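Local coordinates for aldehyde dehydrogenase (Staphylococcus aureus, PDB 6K10), which oxidises 4,4'-diaponeurosporen-4-al to 4,4'-diaponeurosporenoic acid, an NAD-dependent step in making the carotenoid staphyloxanthin, at residues Q13-S18 and Y112-I117; Q25-I30 and G139-I144. The protein carries 1 engineered substitution. One frame throughout, in Å; residues are numbered along the deposited sequence.

Interaction 1 of 2, residues Q13-S18 and Y112-I117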
loop_
_atom_site.group_PDB
_atom_site.type_symbol
_atom_site.label_atom_id
_atom_site.label_comp_id
_atom_site.label_asym_id
_atom_site.label_seq_id
_atom_site.Cartn_x
_atom_site.Cartn_y
_atom_site.Cartn_z
ATOM N N GLN A 13 2.760 18.959 -21.069
ATOM C CA GLN A 13 3.927 19.812 -20.866
ATOM C C GLN A 13 4.125 20.127 -19.389
ATOM O O GLN A 13 5.253 20.090 -18.884
ATOM C CB GLN A 13 3.787 21.102 -21.676
ATOM C CG GLN A 13 5.110 21.777 -22.015
ATOM N N LYS A 14 3.036 20.433 -18.680
ATOM C CA LYS A 14 3.135 20.689 -17.245
ATOM C C LYS A 14 3.615 19.454 -16.496
ATOM O O LYS A 14 4.388 19.562 -15.537
ATOM C CB LYS A 14 1.786 21.159 -16.703
ATOM C CG LYS A 14 1.447 22.592 -17.077
ATOM C CD LYS A 14 -0.003 22.920 -16.781
ATOM N N PHE A 15 3.167 18.270 -16.919
ATOM C CA PHE A 15 3.619 17.035 -16.286
ATOM C C PHE A 15 5.123 16.857 -16.446
ATOM O O PHE A 15 5.837 16.582 -15.474
ATOM C CB PHE A 15 2.871 15.840 -16.874
ATOM C CG PHE A 15 3.409 14.507 -16.430
ATOM C CD1 PHE A 15 3.263 14.085 -15.118
ATOM C CD2 PHE A 15 4.060 13.676 -17.327
ATOM C CE1 PHE A 15 3.757 12.860 -14.710
ATOM C CE2 PHE A 15 4.557 12.450 -16.923
ATOM C CZ PHE A 15 4.404 12.042 -15.613
ATOM N N TYR A 16 5.627 17.022 -17.669
ATOM C CA TYR A 16 7.041 16.759 -17.908
ATOM C C TYR A 16 7.929 17.851 -17.326
ATOM O O TYR A 16 9.075 17.576 -16.951
ATOM C CB TYR A 16 7.281 16.566 -19.404
ATOM C CG TYR A 16 6.777 15.220 -19.865
ATOM C CD1 TYR A 16 7.340 14.053 -19.371
ATOM C CD2 TYR A 16 5.719 15.113 -20.757
ATOM C CE1 TYR A 16 6.882 12.817 -19.766
ATOM C CE2 TYR A 16 5.252 13.876 -21.161
ATOM C CZ TYR A 16 5.840 12.732 -20.660
ATOM O OH TYR A 16 5.385 11.495 -21.053
ATOM N N ASP A 17 7.425 19.084 -17.227
ATOM C CA ASP A 17 8.146 20.108 -16.477
ATOM C C ASP A 17 8.272 19.716 -15.013
ATOM O O ASP A 17 9.335 19.889 -14.403
ATOM C CB ASP A 17 7.437 21.459 -16.598
ATOM C CG ASP A 17 7.515 22.039 -17.993
ATOM O OD1 ASP A 17 8.270 21.499 -18.827
ATOM O OD2 ASP A 17 6.816 23.042 -18.254
ATOM N N SER A 18 7.192 19.189 -14.432
ATOM C CA SER A 18 7.232 18.749 -13.041
ATOM C C SER A 18 8.243 17.627 -12.849
ATOM O O SER A 18 9.007 17.632 -11.876
ATOM C CB SER A 18 5.840 18.303 -12.595
ATOM O OG SER A 18 5.767 18.208 -11.185
ATOM N N TYR A 112 8.469 9.270 -4.247
ATOM C CA TYR A 112 8.181 8.579 -5.498
ATOM C C TYR A 112 8.608 9.405 -6.702
ATOM O O TYR A 112 9.085 8.855 -7.700
ATOM C CB TYR A 112 6.688 8.264 -5.589
ATOM C CG TYR A 112 6.249 7.081 -4.766
ATOM C CD1 TYR A 112 6.511 5.785 -5.186
ATOM C CD2 TYR A 112 5.566 7.259 -3.571
ATOM C CE1 TYR A 112 6.107 4.698 -4.441
ATOM C CE2 TYR A 112 5.158 6.177 -2.816
ATOM C CZ TYR A 112 5.432 4.899 -3.255
ATOM O OH TYR A 112 5.028 3.816 -2.512
ATOM N N GLY A 113 8.435 10.722 -6.629
ATOM C CA GLY A 113 8.748 11.592 -7.744
ATOM C C GLY A 113 7.682 12.642 -7.982
ATOM O O GLY A 113 7.537 13.581 -7.195
ATOM N N THR A 114 6.926 12.485 -9.065
ATOM C CA THR A 114 5.864 13.409 -9.445
ATOM C C THR A 114 4.526 12.706 -9.255
ATOM O O THR A 114 4.288 11.651 -9.853
ATOM C CB THR A 114 6.043 13.868 -10.891
ATOM O OG1 THR A 114 7.291 14.563 -11.020
ATOM C CG2 THR A 114 4.906 14.789 -11.308
ATOM N N VAL A 115 3.657 13.287 -8.426
ATOM C CA VAL A 115 2.433 12.620 -8.004
ATOM C C VAL A 115 1.219 13.425 -8.452
ATOM O O VAL A 115 1.297 14.624 -8.735
ATOM C CB VAL A 115 2.396 12.390 -6.477
ATOM C CG1 VAL A 115 3.667 11.696 -6.014
ATOM C CG2 VAL A 115 2.199 13.708 -5.737
ATOM N N LEU A 116 0.082 12.737 -8.509
ATOM C CA LEU A 116 -1.193 13.311 -8.912
ATOM C C LEU A 116 -2.167 13.237 -7.745
ATOM O O LEU A 116 -2.289 12.191 -7.101
ATOM C CB LEU A 116 -1.769 12.570 -10.123
ATOM C CG LEU A 116 -3.165 12.985 -10.593
ATOM C CD1 LEU A 116 -3.213 14.467 -10.951
ATOM C CD2 LEU A 116 -3.613 12.127 -11.766
ATOM N N ILE A 117 -2.858 14.343 -7.480
ATOM C CA ILE A 117 -3.849 14.424 -6.413
ATOM C C ILE A 117 -5.165 14.880 -7.026
ATOM O O ILE A 117 -5.239 15.969 -7.611
ATOM C CB ILE A 117 -3.406 15.376 -5.292
ATOM C CG1 ILE A 117 -2.148 14.838 -4.606
ATOM C CG2 ILE A 117 -4.526 15.570 -4.282
ATOM C CD1 ILE A 117 -1.534 15.797 -3.615
#
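Ser18 and Phe15 of the N-terminal helix 10-23 both settle on the CG2 methyl of Thr114, where that helix packs on the Rossmann-type sheet of the NAD-binding domain through strand 104-118. The tight part is small and buried. With chi1 of -62°, Thr114 OG1 lies beside the backbone N and anti to the carbonyl carbon, which leaves CG2 anti to the N and sends the methyl between the two helix residues: it lies 3.5 Å from Ser18 OG and 3.9 Å from Ser18 CB. Phe15 CE1 is looser at 4.1 Å from Thr114 CG2, and the ring meets the methyl obliquely through this atom while it also meets Phe188. The polar ends do not join each other directly; Ser18 OG and Thr114 OG1 each hydrogen-bond to Thr141 OG1 on the adjacent strand, so one hydroxyl ties helix to sheet. Further along helix 10-23, Lys19 and Phe22 extend the packing on Thr114.

The other side of the helix faces solvent, and Tyr16 and Asp17 are exposed there. On that side the Phe15 ring presents its edge to Tyr16: Phe15 CD2 sits over the centre of the Tyr16 ring, 3.7 Å above its plane.

Interaction 2 of 2, residues Q25-I30 and G139-I144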
loop_
_atom_site.group_PDB
_atom_site.type_symbol
_atom_site.label_atom_id
_atom_site.label_comp_id
_atom_site.label_asym_id
_atom_site.label_seq_id
_atom_site.Cartn_x
_atom_site.Cartn_y
_atom_site.Cartn_z
ATOM N N GLN A 25 16.792 17.110 -8.067
ATOM C CA GLN A 25 17.038 16.621 -6.709
ATOM C C GLN A 25 16.730 17.656 -5.634
ATOM O O GLN A 25 16.962 17.382 -4.450
ATOM C CB GLN A 25 18.480 16.126 -6.508
ATOM C CG GLN A 25 18.982 15.186 -7.592
ATOM C CD GLN A 25 18.241 13.867 -7.605
ATOM O OE1 GLN A 25 18.245 13.132 -6.618
ATOM N NE2 GLN A 25 17.596 13.560 -8.726
ATOM N N GLN A 26 16.198 18.826 -5.995
ATOM C CA GLN A 26 16.016 19.891 -5.014
ATOM C C GLN A 26 14.932 19.559 -3.992
ATOM O O GLN A 26 15.036 19.967 -2.829
ATOM C CB GLN A 26 15.703 21.205 -5.732
ATOM C CG GLN A 26 15.125 22.305 -4.852
ATOM C CD GLN A 26 16.140 22.924 -3.903
ATOM O OE1 GLN A 26 16.687 22.252 -3.025
ATOM N NE2 GLN A 26 16.384 24.218 -4.067
ATOM N N THR A 27 13.894 18.819 -4.391
ATOM C CA THR A 27 12.818 18.499 -3.458
ATOM C C THR A 27 13.219 17.455 -2.423
ATOM O O THR A 27 12.507 17.296 -1.425
ATOM C CB THR A 27 11.576 18.017 -4.213
ATOM O OG1 THR A 27 11.818 16.720 -4.772
ATOM C CG2 THR A 27 11.220 18.985 -5.329
ATOM N N LYS A 28 14.330 16.746 -2.625
ATOM C CA LYS A 28 14.771 15.762 -1.645
ATOM C C LYS A 28 15.400 16.403 -0.416
ATOM O O LYS A 28 15.450 15.764 0.641
ATOM C CB LYS A 28 15.758 14.784 -2.285
ATOM C CG LYS A 28 15.152 13.945 -3.399
ATOM C CD LYS A 28 16.109 12.863 -3.866
ATOM C CE LYS A 28 15.532 12.089 -5.039
ATOM N NZ LYS A 28 16.549 11.212 -5.681
ATOM N N ASP A 29 15.869 17.643 -0.527
ATOM C CA ASP A 29 16.468 18.319 0.616
ATOM C C ASP A 29 15.407 18.605 1.670
ATOM O O ASP A 29 14.344 19.157 1.368
ATOM C CB ASP A 29 17.143 19.616 0.178
ATOM C CG ASP A 29 17.795 20.349 1.336
ATOM O OD1 ASP A 29 18.958 20.034 1.664
ATOM O OD2 ASP A 29 17.142 21.240 1.918
ATOM N N ILE A 30 15.711 18.236 2.915
ATOM C CA ILE A 30 14.737 18.346 3.997
ATOM C C ILE A 30 14.396 19.806 4.276
ATOM O O ILE A 30 13.225 20.158 4.472
ATOM C CB ILE A 30 15.271 17.630 5.252
ATOM C CG1 ILE A 30 15.333 16.118 5.020
ATOM C CG2 ILE A 30 14.435 17.965 6.470
ATOM C CD1 ILE A 30 14.114 15.549 4.322
ATOM N N GLY A 139 8.748 14.771 -0.152
ATOM C CA GLY A 139 9.751 15.187 -1.110
ATOM C C GLY A 139 9.362 15.070 -2.565
ATOM O O GLY A 139 10.244 14.939 -3.420
ATOM N N ASN A 140 8.074 15.121 -2.877
ATOM C CA ASN A 140 7.598 14.959 -4.241
ATOM C C ASN A 140 7.310 16.314 -4.878
ATOM O O ASN A 140 7.230 17.346 -4.207
ATOM C CB ASN A 140 6.334 14.094 -4.261
ATOM C CG ASN A 140 6.556 12.721 -3.660
ATOM O OD1 ASN A 140 6.931 11.779 -4.356
ATOM N ND2 ASN A 140 6.330 12.603 -2.356
ATOM N N THR A 141 7.172 16.302 -6.199
ATOM C CA THR A 141 6.455 17.346 -6.911
ATOM C C THR A 141 5.024 16.869 -7.119
ATOM O O THR A 141 4.726 15.679 -6.995
ATOM C CB THR A 141 7.112 17.675 -8.255
ATOM O OG1 THR A 141 6.951 16.571 -9.154
ATOM C CG2 THR A 141 8.595 17.961 -8.072
ATOM N N ALA A 142 4.128 17.804 -7.426
ATOM C CA ALA A 142 2.717 17.453 -7.417
ATOM C C ALA A 142 1.945 18.228 -8.473
ATOM O O ALA A 142 2.250 19.386 -8.772
ATOM C CB ALA A 142 2.091 17.700 -6.040
ATOM N N ILE A 143 0.933 17.563 -9.023
ATOM C CA ILE A 143 -0.071 18.174 -9.882
ATOM C C ILE A 143 -1.429 17.905 -9.249
ATOM O O ILE A 143 -1.735 16.761 -8.891
ATOM C CB ILE A 143 -0.008 17.622 -11.319
ATOM C CG1 ILE A 143 1.281 18.078 -12.002
ATOM C CG2 ILE A 143 -1.219 18.065 -12.120
ATOM C CD1 ILE A 143 1.481 17.489 -13.376
ATOM N N ILE A 144 -2.230 18.954 -9.099
ATOM C CA ILE A 144 -3.502 18.888 -8.392
ATOM C C ILE A 144 -4.627 19.087 -9.395
ATOM O O ILE A 144 -4.570 20.000 -10.228
ATOM C CB ILE A 144 -3.581 19.941 -7.273
ATOM C CG1 ILE A 144 -2.429 19.763 -6.282
ATOM C CG2 ILE A 144 -4.921 19.865 -6.556
ATOM C CD1 ILE A 144 -2.177 20.989 -5.429
#
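Thr27 OG1 reaches Gly139 O because chi1 of 70° sets the hydroxyl between the threonine's own backbone N and carbonyl carbon; the same torsion turns CG2 beside the backbone N, where it meets the Thr141 methyl. Thr141 has nearly the same rotamer, and the two side chains cross at about a right angle, with Thr27 CG2 3.9 Å from Thr141 CG2. Thr27 therefore gives the buried contact both its polar and its apolar half. The hydroxyl donates to Gly139 O, and the bond is short, 2.7 Å from Thr27 OG1 to that oxygen, but it does not follow a lone pair: the angle at the oxygen is 133° and the donor stands 47° above the carbonyl plane. The approach is close enough to put Thr27 CB 3.4 Å from Gly139 O as well.

Gly139 ends helix 126-138 in a Schellman motif with positive phi, so Thr27 grips the chain just where it leaves the helix for strand 141-145. Next along, Asn140 turns from Thr27 and holds other backbone, its OD1 accepting from Gly113 N.

The turn that carries Thr27 is braced on its own side. Lys28 NZ donates to Gln25 OE1, 2.7 Å away, and also to Asn388 O of the second subunit, which places this edge of the turn at the dimer interface. Asp29 is the N-cap of helix 30-46. The contact thus lies where the link between helices 10-23 and 30-46 passes the start of strand 141-145, with Phe21 and Phe22 of the first helix and Tyr169 packed against Thr27.

From the N terminus the chain runs through helix 10-23, which carries residues 13-18, and then the turn 25-30 ahead of helix 30-46. Interaction 1 closes a loop of 93 intervening residues when strand 104-118 comes in against the helix. The chain then goes through helix 126-138 to strand 141-145, a beta-alpha-beta unit whose two strands are parallel neighbours, and interaction 2 closes a longer loop of 108 residues back to the turn. Their segments alternate, so the loops cross instead of nesting. With centres about 10 Å apart, they fasten helix 10-23 to strand 104-118 and the following turn to the start of strand 141-145; the Thr141 hydroxyl of interaction 2 joins them through probable hydrogen bonds to interaction 1.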